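Local coordinates for protein probable mannosyltransferase KTR4 (PDB 5A07) that is a probable mannosyltransferase with a GT-A-type fold, whose lumenal part binds guanosine-5'-diphosphate and a manganese ion in one pocket, at residues Y130-Y136 with I241-Q247; M50-H54 with M277-E281. The contacts are given in a common frame with arbitrary orientation. Residue numbers count along the deposited sequence, not the author numbering.

Contact 1: residues Y130-Y136 with I241-Q247; sequences YNKNFGY and INYDVFQ
Residues 130-136 run from the C-terminal part of helix 116-131 into a turn and pack against the loop 241-244 and the first turn of helix 245-251, with CA atoms nearest at Tyr-130/Ile-241 (5.2 Å) and Phe-134/Asp-244 (6.8 Å). Gly-135 has positive phi (72°), and Asn-131 braces the turn, its OD1 2.9 Å from Tyr-136 N and its ND2 2.9 Å from Tyr-136 O, both hydrogen bonds. Ile-241, in extended conformation, sets CG2 3.7 Å from Tyr-130 CD1; a water donates to Ile-241 O (2.8 Å) and Tyr-130 O (2.9 Å) and accepts from Asn-133 ND2 (2.9 Å). The CA-to-CB bond of Tyr-243 points away, and its hydroxyl is hydrogen-bonded to Asp-376. Asp-244 (chi1 t) is the N-cap: OD1 accepts from Gln-247 N (2.9 Å), OD2 from Tyr-136 OH (2.5 Å), and its CA covers one face of Phe-134 (chi1 m). Val-245 N donates to Tyr-130 OH (2.9 Å, 164°). Phe-246 (chi1 m) points its edge at the face of Tyr-136, a T-shaped pair with centroids 4.9 Å apart and planes at 84°. Helix 116-131 joins parallel strands 105-110 and 138-142, so the contact packs the helix-to-strand connection of a beta-alpha-beta crossover of the GT-A fold against the start of helix 245-251.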
loop_
_atom_site.group_PDB
_atom_site.type_symbol
_atom_site.label_atom_id
_atom_site.label_comp_id
_atom_site.label_asym_id
_atom_site.label_seq_id
_atom_site.Cartn_x
_atom_site.Cartn_y
_atom_site.Cartn_z
ATOM N N TYR B 130 1.258 -0.080 -19.584
ATOM C CA TYR B 130 2.115 -1.195 -19.160
ATOM C C TYR B 130 1.825 -2.566 -19.766
ATOM O O TYR B 130 2.639 -3.134 -20.552
ATOM C CB TYR B 130 2.137 -1.308 -17.627
ATOM C CG TYR B 130 2.972 -2.503 -17.152
ATOM C CD1 TYR B 130 4.341 -2.522 -17.320
ATOM C CD2 TYR B 130 2.393 -3.622 -16.603
ATOM C CE1 TYR B 130 5.111 -3.575 -16.924
ATOM C CE2 TYR B 130 3.164 -4.746 -16.179
ATOM C CZ TYR B 130 4.528 -4.695 -16.357
ATOM O OH TYR B 130 5.335 -5.711 -15.938
ATOM N N ASN B 131 0.688 -3.108 -19.417
ATOM C CA ASN B 131 0.477 -4.524 -19.590
ATOM C C ASN B 131 0.292 -5.021 -21.023
ATOM O O ASN B 131 0.477 -6.175 -21.264
ATOM C CB ASN B 131 -0.656 -5.027 -18.689
ATOM C CG ASN B 131 -0.501 -6.524 -18.320
ATOM O OD1 ASN B 131 0.599 -7.041 -18.193
ATOM N ND2 ASN B 131 -1.638 -7.234 -18.270
ATOM N N LYS B 132 -0.016 -4.140 -21.976
ATOM C CA LYS B 132 -0.166 -4.567 -23.348
ATOM C C LYS B 132 1.164 -5.069 -23.866
ATOM O O LYS B 132 1.181 -5.864 -24.784
ATOM C CB LYS B 132 -0.677 -3.448 -24.244
ATOM C CG LYS B 132 0.363 -2.361 -24.537
ATOM C CD LYS B 132 -0.241 -1.234 -25.353
ATOM C CE LYS B 132 0.795 -0.153 -25.629
ATOM N NZ LYS B 132 0.091 0.933 -26.365
ATOM N N ASN B 133 2.263 -4.663 -23.246
ATOM C CA ASN B 133 3.567 -5.136 -23.685
ATOM C C ASN B 133 4.154 -6.295 -22.905
ATOM O O ASN B 133 5.226 -6.788 -23.261
ATOM C CB ASN B 133 4.565 -3.952 -23.690
ATOM C CG ASN B 133 4.228 -2.948 -24.719
ATOM O OD1 ASN B 133 3.809 -3.314 -25.791
ATOM N ND2 ASN B 133 4.267 -1.706 -24.380
ATOM N N PHE B 134 3.478 -6.731 -21.852
ATOM C CA PHE B 134 3.973 -7.787 -20.991
ATOM C C PHE B 134 2.995 -8.935 -20.788
ATOM O O PHE B 134 3.407 -10.027 -20.571
ATOM C CB PHE B 134 4.476 -7.190 -19.683
ATOM C CG PHE B 134 5.673 -6.363 -19.877
ATOM C CD1 PHE B 134 6.919 -6.962 -19.961
ATOM C CD2 PHE B 134 5.596 -4.996 -20.026
ATOM C CE1 PHE B 134 8.068 -6.228 -20.237
ATOM C CE2 PHE B 134 6.734 -4.260 -20.307
ATOM C CZ PHE B 134 7.987 -4.848 -20.404
ATOM N N GLY B 135 1.694 -8.653 -20.774
ATOM C CA GLY B 135 0.642 -9.669 -20.816
ATOM C C GLY B 135 0.434 -10.493 -19.596
ATOM O O GLY B 135 0.027 -11.633 -19.692
ATOM N N TYR B 136 0.679 -9.928 -18.409
ATOM C CA TYR B 136 0.371 -10.623 -17.169
ATOM C C TYR B 136 -1.131 -10.835 -17.095
ATOM O O TYR B 136 -1.958 -9.984 -17.509
ATOM C CB TYR B 136 0.930 -9.854 -15.932
ATOM C CG TYR B 136 2.454 -10.126 -15.831
ATOM C CD1 TYR B 136 2.917 -11.309 -15.271
ATOM C CD2 TYR B 136 3.404 -9.251 -16.337
ATOM C CE1 TYR B 136 4.275 -11.620 -15.226
ATOM C CE2 TYR B 136 4.757 -9.557 -16.316
ATOM C CZ TYR B 136 5.181 -10.768 -15.786
ATOM O OH TYR B 136 6.485 -11.068 -15.732
ATOM N N ILE B 241 5.513 2.414 -18.902
ATOM C CA ILE B 241 6.443 1.575 -18.173
ATOM C C ILE B 241 6.932 0.498 -19.110
ATOM O O ILE B 241 6.164 -0.389 -19.494
ATOM C CB ILE B 241 5.784 0.951 -16.951
ATOM C CG1 ILE B 241 5.282 2.060 -16.048
ATOM C CG2 ILE B 241 6.769 -0.014 -16.214
ATOM C CD1 ILE B 241 6.396 2.861 -15.345
ATOM N N ASN B 242 8.215 0.579 -19.474
ATOM C CA ASN B 242 8.800 -0.254 -20.518
ATOM C C ASN B 242 9.780 -1.363 -20.032
ATOM O O ASN B 242 10.651 -1.806 -20.764
ATOM C CB ASN B 242 9.480 0.658 -21.530
ATOM C CG ASN B 242 8.469 1.380 -22.364
ATOM O OD1 ASN B 242 7.547 0.784 -22.872
ATOM N ND2 ASN B 242 8.632 2.644 -22.504
ATOM N N TYR B 243 9.615 -1.786 -18.807
ATOM C CA TYR B 243 10.309 -2.921 -18.235
ATOM C C TYR B 243 9.299 -3.724 -17.472
ATOM O O TYR B 243 8.290 -3.191 -17.013
ATOM C CB TYR B 243 11.460 -2.495 -17.311
ATOM C CG TYR B 243 11.050 -1.615 -16.144
ATOM C CD1 TYR B 243 10.887 -0.276 -16.315
ATOM C CD2 TYR B 243 10.784 -2.176 -14.901
ATOM C CE1 TYR B 243 10.485 0.531 -15.276
ATOM C CE2 TYR B 243 10.383 -1.401 -13.868
ATOM C CZ TYR B 243 10.240 -0.043 -14.048
ATOM O OH TYR B 243 9.844 0.749 -13.040
ATOM N N ASP B 244 9.582 -5.004 -17.328
ATOM C CA ASP B 244 8.750 -5.951 -16.538
ATOM C C ASP B 244 8.903 -5.659 -15.049
ATOM O O ASP B 244 9.978 -5.784 -14.487
ATOM C CB ASP B 244 9.167 -7.367 -16.871
ATOM C CG ASP B 244 8.274 -8.435 -16.263
ATOM O OD1 ASP B 244 7.888 -8.341 -15.074
ATOM O OD2 ASP B 244 7.914 -9.381 -16.992
ATOM N N VAL B 245 7.821 -5.202 -14.435
ATOM C CA VAL B 245 7.832 -4.713 -13.082
ATOM C C VAL B 245 8.041 -5.818 -12.087
ATOM O O VAL B 245 8.849 -5.700 -11.175
ATOM C CB VAL B 245 6.519 -3.940 -12.786
ATOM C CG1 VAL B 245 6.350 -3.598 -11.329
ATOM C CG2 VAL B 245 6.509 -2.643 -13.566
ATOM N N PHE B 246 7.351 -6.927 -12.278
ATOM C CA PHE B 246 7.604 -8.095 -11.397
ATOM C C PHE B 246 9.034 -8.598 -11.498
ATOM O O PHE B 246 9.649 -8.943 -10.478
ATOM C CB PHE B 246 6.625 -9.235 -11.669
ATOM C CG PHE B 246 5.181 -8.904 -11.478
ATOM C CD1 PHE B 246 4.738 -8.190 -10.409
ATOM C CD2 PHE B 246 4.230 -9.429 -12.319
ATOM C CE1 PHE B 246 3.402 -7.974 -10.195
ATOM C CE2 PHE B 246 2.871 -9.174 -12.114
ATOM C CZ PHE B 246 2.469 -8.441 -11.035
ATOM N N GLN B 247 9.578 -8.641 -12.678
ATOM C CA GLN B 247 10.991 -9.097 -12.836
ATOM C C GLN B 247 11.954 -8.086 -12.222
ATOM O O GLN B 247 12.977 -8.488 -11.710
ATOM C CB GLN B 247 11.377 -9.393 -14.322
ATOM C CG GLN B 247 10.586 -10.542 -14.932
ATOM C CD GLN B 247 10.948 -11.931 -14.391
ATOM O OE1 GLN B 247 11.308 -12.076 -13.260
ATOM N NE2 GLN B 247 10.840 -12.950 -15.243
HETATM O O HOH W 1 4.524 -1.220 -21.542
#

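Contact 2: residues M50-H54 with M277-E281; sequences MDRLH and MDFVE
Two helices pack here through a small apolar patch at the periphery of the GT-A-type domain: the C-terminal part of helix 43-53 lies against helix 272-282, and segments 50-54 and 277-281 bury 251 Å² between them, both sides summed. The CA register runs in opposing senses, Met-50 facing Glu-281 at 8.5 Å and Leu-53 facing Met-277 at 8.2 Å, a spacing of three residues on one helix matched by four on the other. Met-50 to Leu-53 have helical backbone angles, and at His-54 phi/psi is -117/10, with its N bonded to Asp-51 O at 3.1 Å. Met-50 is fully folded (mmm), so that its SD comes 4.1 Å from Val-280 CG1 and its CE 3.7 Å from Glu-281 CG, the methyl resting on the aliphatic part of the acid. One turn on, Leu-53 (mt) directs its CB toward the partner helix, 4.1 Å from Met-277 SD; Leu-364 of helix 354-365 touches both Leu-53 and Val-280 and extends the patch. Met-277 and Val-280 likewise point their CA-to-CB bonds at helix 43-53. His-54 (chi1 m) brings its ring to the solvent-facing edge of the contact, near Glu-281. There Met-277 SD sits 4.9 Å from the His-54 ring centroid, in an oblique approach 35° off the ring normal.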
loop_
_atom_site.group_PDB
_atom_site.type_symbol
_atom_site.label_atom_id
_atom_site.label_comp_id
_atom_site.label_asym_id
_atom_site.label_seq_id
_atom_site.Cartn_x
_atom_site.Cartn_y
_atom_site.Cartn_z
ATOM N N MET B 50 13.963 -1.146 20.515
ATOM C CA MET B 50 12.876 -0.894 21.465
ATOM C C MET B 50 12.835 0.515 22.025
ATOM O O MET B 50 11.755 1.059 22.201
ATOM C CB MET B 50 12.838 -1.916 22.610
ATOM C CG MET B 50 12.668 -3.334 22.103
ATOM S SD MET B 50 11.134 -3.635 21.158
ATOM C CE MET B 50 9.976 -3.408 22.460
ATOM N N ASP B 51 13.986 1.127 22.245
ATOM C CA ASP B 51 14.004 2.501 22.704
ATOM C C ASP B 51 13.405 3.380 21.611
ATOM O O ASP B 51 12.579 4.236 21.896
ATOM C CB ASP B 51 15.456 2.996 22.968
ATOM C CG ASP B 51 16.082 2.387 24.245
ATOM O OD1 ASP B 51 15.340 1.950 25.137
ATOM O OD2 ASP B 51 17.323 2.371 24.344
ATOM N N ARG B 52 13.836 3.186 20.377
ATOM C CA ARG B 52 13.292 4.042 19.293
ATOM C C ARG B 52 11.791 3.845 19.147
ATOM O O ARG B 52 11.080 4.803 18.923
ATOM C CB ARG B 52 13.958 3.717 17.968
ATOM C CG ARG B 52 15.252 4.470 17.860
ATOM C CD ARG B 52 16.369 3.578 17.430
ATOM N NE ARG B 52 16.350 3.276 16.017
ATOM C CZ ARG B 52 16.980 2.228 15.474
ATOM N NH1 ARG B 52 17.684 1.334 16.208
ATOM N NH2 ARG B 52 16.904 2.071 14.180
ATOM N N LEU B 53 11.308 2.628 19.352
ATOM C CA LEU B 53 9.853 2.360 19.157
ATOM C C LEU B 53 8.994 2.941 20.265
ATOM O O LEU B 53 7.777 3.014 20.115
ATOM C CB LEU B 53 9.590 0.898 19.048
ATOM C CG LEU B 53 10.068 0.281 17.747
ATOM C CD1 LEU B 53 9.780 -1.202 17.783
ATOM C CD2 LEU B 53 9.433 0.929 16.556
ATOM N N HIS B 54 9.652 3.420 21.333
ATOM C CA HIS B 54 9.004 3.948 22.518
ATOM C C HIS B 54 9.241 5.411 22.820
ATOM O O HIS B 54 8.818 5.885 23.854
ATOM C CB HIS B 54 9.342 3.061 23.744
ATOM C CG HIS B 54 8.756 1.692 23.624
ATOM N ND1 HIS B 54 7.408 1.463 23.770
ATOM C CD2 HIS B 54 9.291 0.512 23.261
ATOM C CE1 HIS B 54 7.144 0.185 23.563
ATOM N NE2 HIS B 54 8.274 -0.416 23.251
ATOM N N MET B 277 2.608 -2.974 19.399
ATOM C CA MET B 277 3.777 -2.976 20.329
ATOM C C MET B 277 3.743 -4.164 21.320
ATOM O O MET B 277 4.796 -4.779 21.573
ATOM C CB MET B 277 3.857 -1.653 21.080
ATOM C CG MET B 277 4.296 -0.511 20.177
ATOM S SD MET B 277 5.891 -0.740 19.423
ATOM C CE MET B 277 5.503 -1.467 17.814
ATOM N N ASP B 278 2.550 -4.520 21.806
ATOM C CA ASP B 278 2.409 -5.725 22.654
ATOM C C ASP B 278 2.848 -6.920 21.855
ATOM O O ASP B 278 3.618 -7.725 22.335
ATOM C CB ASP B 278 0.962 -5.947 23.131
ATOM C CG ASP B 278 0.504 -4.927 24.168
ATOM O OD1 ASP B 278 1.361 -4.317 24.818
ATOM O OD2 ASP B 278 -0.711 -4.688 24.287
ATOM N N PHE B 279 2.428 -7.039 20.586
ATOM C CA PHE B 279 2.872 -8.195 19.820
ATOM C C PHE B 279 4.383 -8.235 19.649
ATOM O O PHE B 279 5.008 -9.293 19.747
ATOM C CB PHE B 279 2.185 -8.188 18.417
ATOM C CG PHE B 279 2.688 -9.226 17.484
ATOM C CD1 PHE B 279 2.161 -10.508 17.508
ATOM C CD2 PHE B 279 3.593 -8.917 16.521
ATOM C CE1 PHE B 279 2.638 -11.487 16.629
ATOM C CE2 PHE B 279 4.069 -9.873 15.638
ATOM C CZ PHE B 279 3.554 -11.147 15.668
ATOM N N VAL B 280 4.968 -7.082 19.360
ATOM C CA VAL B 280 6.426 -7.006 19.154
ATOM C C VAL B 280 7.214 -7.343 20.446
ATOM O O VAL B 280 8.222 -8.007 20.363
ATOM C CB VAL B 280 6.823 -5.599 18.628
ATOM C CG1 VAL B 280 8.278 -5.322 18.815
ATOM C CG2 VAL B 280 6.446 -5.463 17.152
ATOM N N GLU B 281 6.753 -6.858 21.604
ATOM C CA GLU B 281 7.375 -7.247 22.904
ATOM C C GLU B 281 7.368 -8.762 23.050
ATOM O O GLU B 281 8.357 -9.309 23.444
ATOM C CB GLU B 281 6.709 -6.514 24.102
ATOM C CG GLU B 281 7.255 -5.087 24.297
ATOM C CD GLU B 281 6.208 -3.982 24.599
ATOM O OE1 GLU B 281 5.121 -4.280 25.200
ATOM O OE2 GLU B 281 6.466 -2.792 24.212
#

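Contacts 1 and 2 lie on opposite sides of the chain's centre, their own centres 40 Å apart and their nearest atoms about 26 Å apart, so neither touches the other. Along the sequence, both segments of contact 1 fall between those of contact 2, which brings a helix from near the start of the model onto the middle of the chain. None of the four segments contributes a residue to the pocket of guanosine-5'-diphosphate and manganese. Contact 1 is tied to it through the sheet: strands 105-110 and 138-142, which precede and follow helix 116-131 in the chain, lead to Leu-110 and Asn-142 of the pocket. Contact 2 instead lies among helices, with helices 293-297 and 354-365 also touching it.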